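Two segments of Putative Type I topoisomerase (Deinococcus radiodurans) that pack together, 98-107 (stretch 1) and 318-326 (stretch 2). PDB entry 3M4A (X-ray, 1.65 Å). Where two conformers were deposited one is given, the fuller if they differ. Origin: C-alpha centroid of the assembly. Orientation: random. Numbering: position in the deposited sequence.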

ATOM      1  N   PHE A  98       1.612   8.987  -4.625  1.00  9.30           N
ATOM      2  CA  PHE A  98       1.782   7.736  -3.868  1.00  9.23           C
ATOM      3  C   PHE A  98       2.793   6.804  -4.553  1.00  8.48           C
ATOM      4  O   PHE A  98       3.663   6.231  -3.889  1.00  8.57           O
ATOM      5  CB  PHE A  98       0.439   7.032  -3.698  1.00  8.22           C
ATOM      6  CG  PHE A  98       0.507   5.783  -2.867  1.00  7.91           C
ATOM      7  CD1 PHE A  98       0.769   5.860  -1.514  1.00  8.20           C
ATOM      8  CD2 PHE A  98       0.283   4.531  -3.432  1.00  8.88           C
ATOM      9  CE1 PHE A  98       0.815   4.734  -0.722  1.00  9.15           C
ATOM     10  CE2 PHE A  98       0.324   3.379  -2.639  1.00  7.91           C
ATOM     11  CZ  PHE A  98       0.608   3.483  -1.294  1.00  7.36           C
ATOM     12  N   ALA A  99       2.717   6.673  -5.879  1.00  8.93           N
ATOM     13  CA  ALA A  99       3.668   5.853  -6.624  1.00  9.56           C
ATOM     14  C   ALA A  99       5.090   6.387  -6.466  1.00 10.38           C
ATOM     15  O   ALA A  99       6.054   5.622  -6.471  1.00 11.25           O
ATOM     16  CB  ALA A  99       3.281   5.807  -8.103  1.00  9.06           C
ATOM     17  N   GLY A 100       5.208   7.699  -6.298  1.00 11.24           N
ATOM     18  CA  GLY A 100       6.497   8.325  -5.985  1.00 11.25           C
ATOM     19  C   GLY A 100       7.074   7.985  -4.617  1.00 11.82           C
ATOM     20  O   GLY A 100       8.300   8.084  -4.433  1.00 13.75           O
ATOM     21  N   ALA A 101       6.211   7.605  -3.670  1.00 11.38           N
ATOM     22  CA  ALA A 101       6.600   7.236  -2.299  1.00 11.01           C
ATOM     23  C   ALA A 101       6.882   5.737  -2.153  1.00 10.69           C
ATOM     24  O   ALA A 101       7.456   5.306  -1.165  1.00 11.13           O
ATOM     25  CB  ALA A 101       5.524   7.645  -1.298  1.00 11.18           C
ATOM     26  N   LEU A 102       6.471   4.935  -3.126  1.00 10.16           N
ATOM     27  CA  LEU A 102       6.603   3.483  -2.978  1.00  9.90           C
ATOM     28  C   LEU A 102       8.059   2.998  -3.035  1.00  9.83           C
ATOM     29  O   LEU A 102       8.404   2.073  -2.328  1.00  9.28           O
ATOM     30  CB  LEU A 102       5.753   2.741  -4.019  1.00  9.57           C
ATOM     31  CG  LEU A 102       4.229   2.718  -3.791  1.00  9.82           C
ATOM     32  CD1 LEU A 102       3.516   2.133  -5.027  1.00  8.97           C
ATOM     33  CD2 LEU A 102       3.885   1.942  -2.531  1.00 10.91           C
ATOM     34  N   PRO A 103       8.909   3.587  -3.902  1.00  9.73           N
ATOM     35  CA  PRO A 103      10.321   3.149  -3.860  1.00 10.02           C
ATOM     36  C   PRO A 103      10.992   3.354  -2.501  1.00  9.90           C
ATOM     37  O   PRO A 103      11.741   2.486  -2.040  1.00  9.62           O
ATOM     38  CB  PRO A 103      10.984   4.012  -4.933  1.00 10.07           C
ATOM     39  CG  PRO A 103       9.867   4.386  -5.852  1.00 10.89           C
ATOM     40  CD  PRO A 103       8.684   4.580  -4.972  1.00 10.30           C
ATOM     41  N   THR A 104      10.718   4.491  -1.865  1.00  9.94           N
ATOM     42  CA  THR A 104      11.211   4.745  -0.513  1.00  9.86           C
ATOM     43  C   THR A 104      10.647   3.756   0.505  1.00  9.32           C
ATOM     44  O   THR A 104      11.366   3.292   1.404  1.00  8.95           O
ATOM     45  CB  THR A 104      10.941   6.188  -0.094  1.00 10.44           C
ATOM     46  OG1 THR A 104      11.707   7.050  -0.934  1.00 14.19           O
ATOM     47  CG2 THR A 104      11.342   6.415   1.358  1.00 10.74           C
ATOM     48  N   LEU A 105       9.356   3.451   0.376  1.00  8.59           N
ATOM     49  CA  LEU A 105       8.727   2.421   1.204  1.00  8.44           C
ATOM     50  C   LEU A 105       9.481   1.104   1.098  1.00  8.14           C
ATOM     51  O   LEU A 105       9.721   0.457   2.107  1.00  8.28           O
ATOM     52  CB  LEU A 105       7.275   2.179   0.793  1.00  8.22           C
ATOM     53  CG  LEU A 105       6.525   1.023   1.450  1.00  8.23           C
ATOM     54  CD1 LEU A 105       6.435   1.248   2.938  1.00  7.59           C
ATOM     55  CD2 LEU A 105       5.138   0.858   0.793  1.00  8.80           C
ATOM     56  N   LYS A 106       9.801   0.696  -0.129  1.00  8.03           N
ATOM     57  CA  LYS A 106      10.516  -0.568  -0.369  1.00  8.46           C
ATOM     58  C   LYS A 106      11.893  -0.605   0.284  1.00  8.13           C
ATOM     59  O   LYS A 106      12.291  -1.617   0.857  1.00  7.09           O
ATOM     60  CB  LYS A 106      10.643  -0.847  -1.865  1.00  9.10           C
ATOM     61  CG  LYS A 106       9.316  -1.184  -2.534  1.00 11.81           C
ATOM     62  CD  LYS A 106       8.839  -2.542  -2.179  1.00 13.63           C
ATOM     63  CE  LYS A 106       9.751  -3.622  -2.748  1.00 13.56           C
ATOM     64  NZ  LYS A 106       9.431  -4.921  -2.159  1.00 13.49           N
ATOM     65  N   VAL A 107      12.624   0.502   0.206  1.00  8.43           N
ATOM     66  CA  VAL A 107      13.930   0.577   0.858  1.00  8.93           C
ATOM     67  C   VAL A 107      13.788   0.403   2.375  1.00  8.59           C
ATOM     68  O   VAL A 107      14.499  -0.396   3.015  1.00  8.56           O
ATOM     69  CB  VAL A 107      14.629   1.914   0.531  1.00  9.11           C
ATOM     70  CG1 VAL A 107      15.875   2.134   1.434  1.00 11.29           C
ATOM     71  CG2 VAL A 107      14.994   1.961  -0.951  1.00  8.79           C
ATOM     72  N   LEU A 318      11.719   4.259 -12.450  1.00 14.31           N
ATOM     73  CA  LEU A 318      10.675   3.334 -11.986  1.00 14.57           C
ATOM     74  C   LEU A 318      11.245   2.253 -11.046  1.00 14.26           C
ATOM     75  O   LEU A 318      10.534   1.303 -10.686  1.00 13.22           O
ATOM     76  CB  LEU A 318       9.968   2.683 -13.179  1.00 14.52           C
ATOM     77  CG  LEU A 318       9.332   3.639 -14.192  1.00 14.97           C
ATOM     78  CD1 LEU A 318       8.785   2.881 -15.412  1.00 16.06           C
ATOM     79  CD2 LEU A 318       8.259   4.486 -13.554  1.00 14.70           C
ATOM     80  N   GLU A 319      12.509   2.386 -10.638  1.00 14.31           N
ATOM     81  CA  GLU A 319      13.103   1.430  -9.688  1.00 14.55           C
ATOM     82  C   GLU A 319      12.298   1.430  -8.389  1.00 13.54           C
ATOM     83  O   GLU A 319      11.920   2.484  -7.890  1.00 13.47           O
ATOM     84  CB  GLU A 319      14.570   1.780  -9.381  1.00 15.03           C
ATOM     85  CG  GLU A 319      15.278   0.746  -8.483  1.00 16.65           C
ATOM     86  CD  GLU A 319      16.590   1.238  -7.869  1.00 19.19           C
ATOM     87  OE1 GLU A 319      17.104   2.316  -8.268  1.00 25.22           O
ATOM     88  OE2 GLU A 319      17.108   0.532  -6.961  1.00 25.74           O
ATOM     89  N   GLY A 320      12.045   0.241  -7.845  1.00 12.76           N
ATOM     90  CA  GLY A 320      11.238   0.116  -6.630  1.00 12.44           C
ATOM     91  C   GLY A 320       9.748  -0.052  -6.895  1.00 12.15           C
ATOM     92  O   GLY A 320       8.958  -0.177  -5.946  1.00 13.22           O
ATOM     93  N   LEU A 321       9.371  -0.027  -8.177  1.00  9.93           N
ATOM     94  CA  LEU A 321       8.024  -0.364  -8.649  1.00  9.29           C
ATOM     95  C   LEU A 321       8.094  -1.633  -9.466  1.00  7.93           C
ATOM     96  O   LEU A 321       9.095  -1.922 -10.134  1.00  8.15           O
ATOM     97  CB  LEU A 321       7.448   0.764  -9.528  1.00  8.64           C
ATOM     98  CG  LEU A 321       7.300   2.135  -8.871  1.00  9.51           C
ATOM     99  CD1 LEU A 321       6.764   3.186  -9.872  1.00  8.81           C
ATOM    100  CD2 LEU A 321       6.388   2.058  -7.681  1.00  9.99           C
ATOM    101  N   THR A 322       7.028  -2.423  -9.443  1.00  7.19           N
ATOM    102  CA  THR A 322       6.972  -3.567 -10.336  1.00  7.64           C
ATOM    103  C   THR A 322       6.808  -3.049 -11.773  1.00  7.76           C
ATOM    104  O   THR A 322       6.501  -1.861 -11.980  1.00  7.70           O
ATOM    105  CB  THR A 322       5.812  -4.506  -9.998  1.00  7.13           C
ATOM    106  OG1 THR A 322       4.578  -3.846 -10.280  1.00  6.72           O
ATOM    107  CG2 THR A 322       5.852  -4.923  -8.521  1.00  7.24           C
ATOM    108  N   ARG A 323       6.994  -3.927 -12.759  1.00  8.90           N
ATOM    109  CA  ARG A 323       6.840  -3.549 -14.164  1.00  9.02           C
ATOM    110  C   ARG A 323       5.464  -2.918 -14.404  1.00  8.39           C
ATOM    111  O   ARG A 323       5.365  -1.817 -14.970  1.00  7.68           O
ATOM    112  CB  ARG A 323       7.037  -4.765 -15.064  1.00 10.34           C
ATOM    113  CG  ARG A 323       7.020  -4.484 -16.550  1.00 12.57           C
ATOM    114  CD  ARG A 323       7.322  -5.758 -17.334  1.00 14.62           C
ATOM    115  NE  ARG A 323       6.885  -5.693 -18.730  1.00 19.04           N
ATOM    116  CZ  ARG A 323       7.116  -6.648 -19.633  1.00 20.64           C
ATOM    117  NH1 ARG A 323       7.794  -7.749 -19.304  1.00 24.46           N
ATOM    118  NH2 ARG A 323       6.672  -6.504 -20.876  1.00 23.42           N
ATOM    119  N   SER A 324       4.409  -3.568 -13.916  1.00  7.27           N
ATOM    120  CA  SER A 324       3.062  -3.035 -14.118  0.50  7.05           C
ATOM    121  C   SER A 324       2.833  -1.743 -13.328  1.00  6.33           C
ATOM    122  O   SER A 324       2.126  -0.859 -13.799  1.00  5.86           O
ATOM    123  CB  SER A 324       1.999  -4.084 -13.760  0.50  7.29           C
ATOM    124  OG  SER A 324       2.180  -4.516 -12.429  0.50  8.90           O
ATOM    125  N   GLU A 325       3.415  -1.620 -12.127  1.00  5.11           N
ATOM    126  CA  GLU A 325       3.287  -0.395 -11.336  1.00  5.92           C
ATOM    127  C   GLU A 325       3.939   0.801 -12.047  1.00  5.23           C
ATOM    128  O   GLU A 325       3.405   1.913 -12.032  1.00  5.42           O
ATOM    129  CB  GLU A 325       3.904  -0.558  -9.945  1.00  5.54           C
ATOM    130  CG  GLU A 325       3.036  -1.298  -8.962  1.00  5.52           C
ATOM    131  CD  GLU A 325       3.659  -1.395  -7.581  1.00  6.75           C
ATOM    132  OE1 GLU A 325       4.890  -1.641  -7.485  1.00  5.96           O
ATOM    133  OE2 GLU A 325       2.913  -1.240  -6.590  1.00  6.83           O
ATOM    134  N   GLY A 326       5.085   0.546 -12.669  1.00  5.58           N
ATOM    135  CA  GLY A 326       5.797   1.566 -13.412  1.00  5.47           C
ATOM    136  C   GLY A 326       4.966   2.044 -14.580  1.00  5.80           C
ATOM    137  O   GLY A 326       4.844   3.246 -14.815  1.00  6.99           O
TER

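The contact between 98-107 and 318-326 is small, 265 Å² counting both sides, and no hydrogen bond crosses it. It rests on van der Waals packing of a kinked helix against a tight turn and the start of a second helix. The backbones come closest at Pro103 and Gly320, whose CA atoms lie 4.2 Å apart; towards Ala99 and Glu325 the separation of CA atoms widens to 7.8 Å, and side chains fill the gap.

Leu321 is the main filler, with 56 Å² covered by the helix. Its CA-to-CB bond points sideways, yet the side chain's end comes nearer: chi1 of -60° (m) and chi2 of 178° (t), a common leucine rotamer, carry CD2 to 3.8 Å from Leu102 CB and 3.8 Å from Ala99 O. Leu321 CD2 also lies 4.4 Å from Pro103 CD, so this one methyl faces Ala99, Leu102 and Pro103. Ala99 contributes its backbone: its O meets the methyl, while Ala99 CB is 4.7 Å from the nearest atom, Leu321 CD1.

Leu102 points toward the turn and is likewise m,t (-74°, 171°). Its CB meets Leu321, while CD1 extends to 3.8 Å from Glu325 OE2. That carboxylate is buried but not left unpaired: OE1 accepts from Thr322 N (3.0 Å, N-H...acceptor angle 172°), and OE2 is hydrogen-bonded elsewhere in the structure. Glu325 reaches back to its own helix start with chi1 of -79° (m) and chi2 of -178° (t). Thr322 answers in the other direction, its chi1 of 68° (p) placing OG1 to accept from Glu325 N at 3.1 Å and 156°. The capping bond and the return hydrogen bond tie Glu325 to Thr322 and help hold the carboxylate against which Leu102 packs.

At the closest approach the turn contributes backbone. Leu318 to Leu321 forms a type II turn, closed by Leu321 N to Leu318 O at 3.1 Å, with Gly320 at phi/psi 90/-2. A CB on Gly320 would be jammed against the preceding carbonyl oxygen and would also lie 2.8 Å from Pro103 CB, so both the turn and the contact call for glycine. Pro103, its ring C-gamma exo, places CB 3.5 Å from Glu319 O. Lacking an amide hydrogen, it cannot donate to the preceding turn, which agrees with the kink here; regular bonding is evident again at Leu105 N to Ala101 O (3.1 Å) and Lys106 N to Leu102 O (2.9 Å).

Lys106 borders this region. Its CA-to-CB bond points toward the turn, but three successive m torsions (-69°, -73°, -67°) and chi4 of 168° (t) lead the end away. The contact is therefore made by the aliphatic stem, CG lying 3.6 Å from Gly320 O, rather than by the ammonium group. Glu319 differs: its extended side chain (chi1 -175°, chi2 -165°) makes no contact with the helix, and its carbonyl oxygen does.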